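PDB 6D1P: glycosyl hydrolases family 2, sugar binding domain protein from Bacteroides uniformis str. 3978 T3 ii, which is a beta-glucuronidase of a human gut bacterium and, as a family 2 glycoside hydrolase, probably cleaves O-glycosidic bonds of glucuronides. Local coordinates for residues A[23-26]-A[27-30]; A[44-47]-A[48-52]; A[119-123]-A[124-128]. One frame throughout, in Å; residues are numbered along the deposited sequence.

Contact 1 of 3, residues A[23-26]-A[27-30]; sequences IPTD and RKQR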
loop_
_atom_site.group_PDB
_atom_site.type_symbol
_atom_site.label_atom_id
_atom_site.label_comp_id
_atom_site.label_asym_id
_atom_site.label_seq_id
_atom_site.Cartn_x
_atom_site.Cartn_y
_atom_site.Cartn_z
ATOM N N ILE A 23 -26.354 0.015 22.986
ATOM C CA ILE A 23 -27.280 -0.524 23.991
ATOM C C ILE A 23 -26.967 0.094 25.350
ATOM O O ILE A 23 -25.794 0.129 25.750
ATOM C CB ILE A 23 -27.187 -2.042 24.055
ATOM C CG1 ILE A 23 -27.128 -2.640 22.644
ATOM C CG2 ILE A 23 -28.396 -2.590 24.729
ATOM C CD1 ILE A 23 -25.739 -3.157 22.247
ATOM N N PRO A 24 -27.968 0.558 26.090
ATOM C CA PRO A 24 -27.720 1.015 27.464
ATOM C C PRO A 24 -27.603 -0.146 28.443
ATOM O O PRO A 24 -28.609 -0.743 28.844
ATOM C CB PRO A 24 -28.948 1.881 27.778
ATOM C CG PRO A 24 -29.705 2.001 26.475
ATOM C CD PRO A 24 -29.354 0.808 25.672
ATOM N N THR A 25 -26.371 -0.499 28.802
ATOM C CA THR A 25 -26.121 -1.360 29.949
ATOM C C THR A 25 -24.753 -1.023 30.514
ATOM O O THR A 25 -23.818 -0.727 29.766
ATOM C CB THR A 25 -26.181 -2.857 29.615
ATOM O OG1 THR A 25 -25.605 -3.592 30.702
ATOM C CG2 THR A 25 -25.403 -3.166 28.342
ATOM N N ASP A 26 -24.644 -1.070 31.835
ATOM C CA ASP A 26 -23.369 -0.819 32.482
ATOM C C ASP A 26 -22.419 -1.998 32.361
ATOM O O ASP A 26 -21.299 -1.924 32.872
ATOM C CB ASP A 26 -23.600 -0.471 33.958
ATOM C CG ASP A 26 -24.432 0.786 34.130
ATOM O OD1 ASP A 26 -24.860 1.346 33.094
ATOM O OD2 ASP A 26 -24.668 1.209 35.285
ATOM N N ARG A 27 -22.825 -3.061 31.680
ATOM C CA ARG A 27 -22.068 -4.309 31.603
ATOM C C ARG A 27 -21.672 -4.579 30.136
ATOM O O ARG A 27 -22.457 -5.111 29.345
ATOM C CB ARG A 27 -22.931 -5.456 32.240
ATOM C CG ARG A 27 -22.280 -6.838 32.338
ATOM C CD ARG A 27 -22.782 -7.751 31.204
ATOM N NE ARG A 27 -22.592 -9.178 31.465
ATOM C CZ ARG A 27 -21.409 -9.796 31.512
ATOM N NH1 ARG A 27 -20.273 -9.121 31.339
ATOM N NH2 ARG A 27 -21.358 -11.100 31.749
ATOM N N LYS A 28 -20.435 -4.214 29.770
ATOM C CA LYS A 28 -19.926 -4.475 28.424
ATOM C C LYS A 28 -18.420 -4.715 28.460
ATOM O O LYS A 28 -17.728 -4.220 29.354
ATOM C CB LYS A 28 -20.268 -3.319 27.473
ATOM C CG LYS A 28 -20.386 -1.969 28.148
ATOM C CD LYS A 28 -20.973 -0.928 27.201
ATOM C CE LYS A 28 -22.388 -1.277 26.778
ATOM N NZ LYS A 28 -22.999 -0.192 25.934
ATOM N N GLN A 29 -17.914 -5.470 27.469
ATOM C CA GLN A 29 -16.501 -5.848 27.401
ATOM C C GLN A 29 -15.854 -5.268 26.139
ATOM O O GLN A 29 -16.348 -5.481 25.023
ATOM C CB GLN A 29 -16.323 -7.374 27.446
ATOM C CG GLN A 29 -14.843 -7.794 27.344
ATOM C CD GLN A 29 -14.662 -9.309 27.211
ATOM O OE1 GLN A 29 -15.538 -10.074 27.633
ATOM N NE2 GLN A 29 -13.540 -9.746 26.618
ATOM N N ARG A 30 -14.752 -4.539 26.321
ATOM C CA ARG A 30 -13.932 -4.064 25.219
ATOM C C ARG A 30 -13.097 -5.221 24.678
ATOM O O ARG A 30 -12.354 -5.870 25.428
ATOM C CB ARG A 30 -13.015 -2.936 25.678
ATOM C CG ARG A 30 -13.710 -1.660 25.978
ATOM C CD ARG A 30 -12.721 -0.639 26.437
ATOM N NE ARG A 30 -13.377 0.642 26.652
ATOM C CZ ARG A 30 -12.799 1.683 27.240
ATOM N NH1 ARG A 30 -11.544 1.596 27.683
ATOM N NH2 ARG A 30 -13.484 2.811 27.393
HETATM O O HOH W 1 -18.252 -2.583 31.809
#
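Ile23 O accepts twice: from Lys28 NZ at 2.8 Å, which arrives nearly head-on (C=O...N angle 163°), and weakly from Thr25 N at 3.2 Å. The lysine bond ties the loop 23-26 to the start of strand 28-30, an outer strand of a four-stranded antiparallel sheet in the beta-sandwich of the sugar-binding domain. The lysine reaches this carbonyl by sliding past Thr25 in the opposite direction. Its chain bends at CG-CD (chi3 63°), and the turn carries Lys28 CE to 3.4 Å from Thr25 O and 3.9 Å from Thr25 CG2, while the ammonium also forms a salt bridge with Glu110. Since Glu110 accepts from Ile23 N as well, one carboxylate and one lysine clamp the same residue. With an alanine in place of Lys28, Ile23 O would probably keep just the weak bond from Thr25 N, and Glu110 would lose a positive partner. Within the loop, Thr25 forms an ST turn: OG1 accepts Arg27 N at 3.0 Å with an N-H...O angle of 155°. Thr25 and Arg27 point the same way, and Thr25 OG1 lies 3.6 Å from Arg27 CB. The Asp26 carboxylate leaves the bend, and OD2 bonds Thr300 OG1 on strand 295-303, tying the bend to the neighbouring domain's sheet. On the backbone side, water 1 bridges the corner, donating to Asp26 O at 3.3 Å and to Lys28 O at 3.0 Å.

Contact 2 of 3, residues A[44-47]-A[48-52]; sequences SIWE and VMRPI. With NA (sodium ion), chain L.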
loop_
_atom_site.group_PDB
_atom_site.type_symbol
_atom_site.label_atom_id
_atom_site.label_comp_id
_atom_site.label_asym_id
_atom_site.label_seq_id
_atom_site.Cartn_x
_atom_site.Cartn_y
_atom_site.Cartn_z
ATOM N N SER A 44 -12.535 -13.731 -0.626
ATOM C CA SER A 44 -13.893 -14.091 -0.224
ATOM C C SER A 44 -13.862 -14.243 1.284
ATOM O O SER A 44 -12.785 -14.338 1.881
ATOM C CB SER A 44 -14.374 -15.392 -0.865
ATOM O OG SER A 44 -13.588 -16.479 -0.413
ATOM N N ILE A 45 -15.049 -14.266 1.902
ATOM C CA ILE A 45 -15.083 -14.484 3.346
ATOM C C ILE A 45 -14.582 -15.886 3.670
ATOM O O ILE A 45 -13.989 -16.117 4.736
ATOM C CB ILE A 45 -16.494 -14.219 3.913
ATOM C CG1 ILE A 45 -16.507 -14.376 5.430
ATOM C CG2 ILE A 45 -17.528 -15.157 3.304
ATOM C CD1 ILE A 45 -15.473 -13.550 6.152
ATOM N N TRP A 46 -14.772 -16.839 2.744
ATOM C CA TRP A 46 -14.211 -18.170 2.949
ATOM C C TRP A 46 -12.696 -18.107 3.063
ATOM O O TRP A 46 -12.106 -18.728 3.958
ATOM C CB TRP A 46 -14.624 -19.113 1.821
ATOM C CG TRP A 46 -13.876 -20.420 1.858
ATOM C CD1 TRP A 46 -13.058 -20.926 0.886
ATOM C CD2 TRP A 46 -13.840 -21.364 2.941
ATOM N NE1 TRP A 46 -12.520 -22.130 1.295
ATOM C CE2 TRP A 46 -12.989 -22.423 2.548
ATOM C CE3 TRP A 46 -14.450 -21.420 4.201
ATOM C CZ2 TRP A 46 -12.736 -23.524 3.365
ATOM C CZ3 TRP A 46 -14.197 -22.509 5.012
ATOM C CH2 TRP A 46 -13.340 -23.552 4.592
ATOM N N GLU A 47 -12.052 -17.343 2.175
ATOM C CA GLU A 47 -10.603 -17.215 2.224
ATOM C C GLU A 47 -10.133 -16.624 3.553
ATOM O O GLU A 47 -9.017 -16.915 4.006
ATOM C CB GLU A 47 -10.112 -16.365 1.052
ATOM C CG GLU A 47 -8.664 -16.659 0.685
ATOM C CD GLU A 47 -8.090 -15.677 -0.321
ATOM O OE1 GLU A 47 -8.214 -14.444 -0.097
ATOM O OE2 GLU A 47 -7.507 -16.145 -1.334
ATOM N N VAL A 48 -10.967 -15.808 4.196
ATOM C CA VAL A 48 -10.611 -15.270 5.507
ATOM C C VAL A 48 -10.748 -16.346 6.569
ATOM O O VAL A 48 -9.972 -16.390 7.530
ATOM C CB VAL A 48 -11.496 -14.047 5.825
ATOM C CG1 VAL A 48 -11.309 -13.561 7.289
ATOM C CG2 VAL A 48 -11.227 -12.928 4.833
ATOM N N MET A 49 -11.729 -17.220 6.408
ATOM C CA MET A 49 -12.107 -18.186 7.426
ATOM C C MET A 49 -11.442 -19.546 7.246
ATOM O O MET A 49 -11.426 -20.336 8.193
ATOM C CB MET A 49 -13.634 -18.353 7.418
ATOM C CG MET A 49 -14.393 -17.121 7.928
ATOM S SD MET A 49 -14.007 -16.921 9.660
ATOM C CE MET A 49 -14.782 -15.357 10.074
ATOM N N ARG A 50 -10.882 -19.830 6.072
ATOM C CA ARG A 50 -10.444 -21.183 5.760
ATOM C C ARG A 50 -9.275 -21.605 6.656
ATOM O O ARG A 50 -8.547 -20.763 7.181
ATOM C CB ARG A 50 -10.058 -21.282 4.287
ATOM C CG ARG A 50 -8.708 -20.690 3.928
ATOM C CD ARG A 50 -8.429 -20.957 2.459
ATOM N NE ARG A 50 -7.436 -20.050 1.896
ATOM C CZ ARG A 50 -7.157 -20.002 0.605
ATOM N NH1 ARG A 50 -7.791 -20.813 -0.228
ATOM N NH2 ARG A 50 -6.258 -19.148 0.144
ATOM N N PRO A 51 -9.086 -22.912 6.848
ATOM C CA PRO A 51 -8.042 -23.395 7.757
ATOM C C PRO A 51 -6.691 -23.560 7.073
ATOM O O PRO A 51 -6.582 -23.631 5.850
ATOM C CB PRO A 51 -8.587 -24.756 8.199
ATOM C CG PRO A 51 -9.336 -25.236 6.995
ATOM C CD PRO A 51 -9.887 -24.022 6.299
ATOM N N ILE A 52 -5.652 -23.617 7.900
ATOM C CA ILE A 52 -4.283 -23.809 7.429
ATOM C C ILE A 52 -4.024 -25.308 7.317
ATOM O O ILE A 52 -4.117 -26.031 8.314
ATOM C CB ILE A 52 -3.277 -23.151 8.386
ATOM C CG1 ILE A 52 -3.704 -21.718 8.717
ATOM C CG2 ILE A 52 -1.878 -23.200 7.799
ATOM C CD1 ILE A 52 -3.570 -20.737 7.575
HETATM NA NA NA L . -14.211 -18.460 -2.112
HETATM O O HOH W 2 -6.440 -18.352 -2.685
HETATM O O HOH W 3 -5.975 -18.391 3.792
HETATM O O HOH W 4 -16.608 -18.769 -1.730
#
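Trp46 and Arg50 make the tight part of this contact. Arg50 CB sits over the six-membered ring of the indole, 3.8 Å from its centroid and 20° off the normal, a CH-pi contact displaced toward the rim of the ring. The two side chains cross at about a right angle and, the touching atom being CB, the indole meets the aliphatic base of the arginine. A second close patch faces the sheet: Ile45 CD1 rests 4.0 Å from Val48 CB and 4.1 Å from Met49 CG, and Ala165 of strand 162-169 touches all three side chains. These residues belong to the short helix 45-49, one turn capped at its N-terminus by Ser44, whose OG accepts Glu47 N at 3.1 Å. The same OG binds sodium at 2.7 Å, and Asp434 O of the second subunit and water 4 are also ligands, so the cap lies at the dimer interface. The looser side, bridged by waters yet buried against the second subunit, begins at Glu47. Its CG lies over one guanidinium face, 3.5 Å from Arg50 NH2, because Arg50 CG stands between the backbone N and the carbonyl carbon (chi1 77°) and sends the extended chain alongside Glu47. Glu47 OE2 is 3.6 Å from Arg50 NH2 but well out of the guanidinium plane, a salt bridge of charges alone with the two planes 47° apart. Direct bonding is left to others: Arg50 NH1 goes to Gly433 and Asp434 of the second subunit, Glu47 OE1 to Gly43 N and to Arg172 of the second subunit, and water 2 donates to Glu47 OE2 at 2.8 Å while accepting from Arg50 NH2.

Contact 3 of 3, residues A[119-123]-A[124-128]; sequences EVYVY and TTRIA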
loop_
_atom_site.group_PDB
_atom_site.type_symbol
_atom_site.label_atom_id
_atom_site.label_comp_id
_atom_site.label_asym_id
_atom_site.label_seq_id
_atom_site.Cartn_x
_atom_site.Cartn_y
_atom_site.Cartn_z
ATOM N N GLU A 119 -18.200 -3.988 7.411
ATOM C CA GLU A 119 -19.006 -5.196 7.264
ATOM C C GLU A 119 -18.593 -6.218 8.317
ATOM O O GLU A 119 -17.400 -6.438 8.544
ATOM C CB GLU A 119 -18.863 -5.805 5.868
ATOM C CG GLU A 119 -19.278 -4.908 4.724
ATOM C CD GLU A 119 -19.020 -5.539 3.348
ATOM O OE1 GLU A 119 -18.527 -6.687 3.287
ATOM O OE2 GLU A 119 -19.316 -4.888 2.318
ATOM N N VAL A 120 -19.584 -6.852 8.942
ATOM C CA VAL A 120 -19.380 -7.728 10.090
ATOM C C VAL A 120 -19.789 -9.153 9.727
ATOM O O VAL A 120 -20.898 -9.379 9.228
ATOM C CB VAL A 120 -20.177 -7.238 11.308
ATOM C CG1 VAL A 120 -19.763 -8.009 12.535
ATOM C CG2 VAL A 120 -19.967 -5.764 11.495
ATOM N N TYR A 121 -18.914 -10.118 10.021
ATOM C CA TYR A 121 -19.160 -11.514 9.689
ATOM C C TYR A 121 -18.984 -12.389 10.917
ATOM O O TYR A 121 -18.004 -12.244 11.649
ATOM C CB TYR A 121 -18.210 -11.998 8.597
ATOM C CG TYR A 121 -18.353 -11.303 7.268
ATOM C CD1 TYR A 121 -17.799 -10.041 7.049
ATOM C CD2 TYR A 121 -19.007 -11.928 6.213
ATOM C CE1 TYR A 121 -17.920 -9.417 5.810
ATOM C CE2 TYR A 121 -19.137 -11.311 4.980
ATOM C CZ TYR A 121 -18.597 -10.062 4.777
ATOM O OH TYR A 121 -18.733 -9.470 3.536
ATOM N N VAL A 122 -19.943 -13.282 11.145
ATOM C CA VAL A 122 -19.770 -14.461 11.987
ATOM C C VAL A 122 -19.484 -15.632 11.053
ATOM O O VAL A 122 -20.312 -15.964 10.192
ATOM C CB VAL A 122 -21.020 -14.737 12.836
ATOM C CG1 VAL A 122 -20.936 -16.133 13.473
ATOM C CG2 VAL A 122 -21.234 -13.654 13.892
ATOM N N TYR A 123 -18.322 -16.259 11.213
ATOM C CA TYR A 123 -17.868 -17.259 10.252
ATOM C C TYR A 123 -18.098 -16.752 8.824
ATOM O O TYR A 123 -17.578 -15.692 8.465
ATOM C CB TYR A 123 -18.564 -18.599 10.508
ATOM C CG TYR A 123 -17.946 -19.762 9.765
ATOM C CD1 TYR A 123 -18.741 -20.650 9.053
ATOM C CD2 TYR A 123 -16.565 -19.957 9.756
ATOM C CE1 TYR A 123 -18.183 -21.715 8.352
ATOM C CE2 TYR A 123 -15.999 -21.019 9.067
ATOM C CZ TYR A 123 -16.819 -21.899 8.361
ATOM O OH TYR A 123 -16.274 -22.959 7.666
ATOM N N THR A 124 -18.892 -17.448 8.006
ATOM C CA THR A 124 -19.048 -17.065 6.609
ATOM C C THR A 124 -20.335 -16.309 6.337
ATOM O O THR A 124 -20.741 -16.197 5.177
ATOM C CB THR A 124 -18.996 -18.293 5.704
ATOM O OG1 THR A 124 -20.141 -19.113 5.965
ATOM C CG2 THR A 124 -17.731 -19.072 5.959
ATOM N N THR A 125 -20.975 -15.788 7.369
ATOM C CA THR A 125 -22.276 -15.151 7.253
ATOM C C THR A 125 -22.128 -13.671 7.583
ATOM O O THR A 125 -21.656 -13.320 8.671
ATOM C CB THR A 125 -23.273 -15.815 8.202
ATOM O OG1 THR A 125 -23.299 -17.223 7.950
ATOM C CG2 THR A 125 -24.671 -15.238 7.996
ATOM N N ARG A 126 -22.535 -12.804 6.656
ATOM C CA ARG A 126 -22.506 -11.375 6.941
ATOM C C ARG A 126 -23.662 -11.003 7.858
ATOM O O ARG A 126 -24.797 -11.439 7.651
ATOM C CB ARG A 126 -22.573 -10.563 5.652
ATOM C CG ARG A 126 -22.751 -9.081 5.910
ATOM C CD ARG A 126 -21.817 -8.209 5.087
ATOM N NE ARG A 126 -22.102 -8.268 3.667
ATOM C CZ ARG A 126 -23.146 -7.690 3.088
ATOM N NH1 ARG A 126 -23.318 -7.815 1.774
ATOM N NH2 ARG A 126 -24.024 -7.004 3.815
ATOM N N ILE A 127 -23.370 -10.203 8.875
ATOM C CA ILE A 127 -24.338 -9.843 9.907
ATOM C C ILE A 127 -24.971 -8.491 9.629
ATOM O O ILE A 127 -26.193 -8.347 9.635
ATOM C CB ILE A 127 -23.651 -9.840 11.292
ATOM C CG1 ILE A 127 -22.922 -11.169 11.548
ATOM C CG2 ILE A 127 -24.652 -9.447 12.398
ATOM C CD1 ILE A 127 -23.764 -12.416 11.244
ATOM N N ALA A 128 -24.132 -7.489 9.403
ATOM C CA ALA A 128 -24.513 -6.088 9.403
ATOM C C ALA A 128 -23.460 -5.320 8.628
ATOM O O ALA A 128 -22.330 -5.786 8.435
ATOM C CB ALA A 128 -24.625 -5.535 10.820
#
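Thr124 CG2 lies over the centre of one face of the Tyr123 ring, 3.6 Å from the centroid and 12° off the normal, a CH-pi contact between side chains that point the same way. The Tyr121 ring is met obliquely by Arg126 CB, and its OH stands at the edge of the Arg126 guanidinium, 3.6 Å from NE, with ring and guanidinium planes 81° apart. That OH donates to Glu119 OE1 at 2.8 Å. The carboxylate it holds offers Arg126 NE only a long salt bridge of 3.9 Å, from well outside the guanidinium plane. The backbone beneath is a beta hairpin at the edge of a six-stranded antiparallel sheet, closed by a type II' turn from Val122 to Thr125. Thr125 N donates to Val122 O at 2.9 Å, and Val122 N returns a bond to Thr125 O. Farther out the pairing shifts into a beta bulge: Val120 O accepts Ile127 N, whereas Val120 N donates to the next residue, at Ala128 O (3.0 Å). Ile127, its CG1 beside the backbone N (chi1 -53°), brings that atom to 3.8 Å from Val122 CG2, and both side chains press on Ala144 of helix 142-149.

Contacts 2 and 3 are neighbours: Trp46, Met49 and Ile45 of helix 45-49 pack on Tyr121 and Tyr123 of the hairpin, and strand 162-169 supports both. Contact 1 stands apart, its centre about 21 Å from that of contact 3 and about 31 Å from that of contact 2. Still, Ile127 and Ala128 touch strand 137-140, which shares a sheet with strand 28-30. Contacts 1 and 3 lie at the surface, contact 1 on an edge strand through side-chain bonds to backbone atoms, contact 3 on a hairpin whose second strand is the edge. Contact 2, more buried, mixes apolar packing with charged and water-bridged groups, which bind sodium and the second subunit; contact 3 meets that subunit through Thr124.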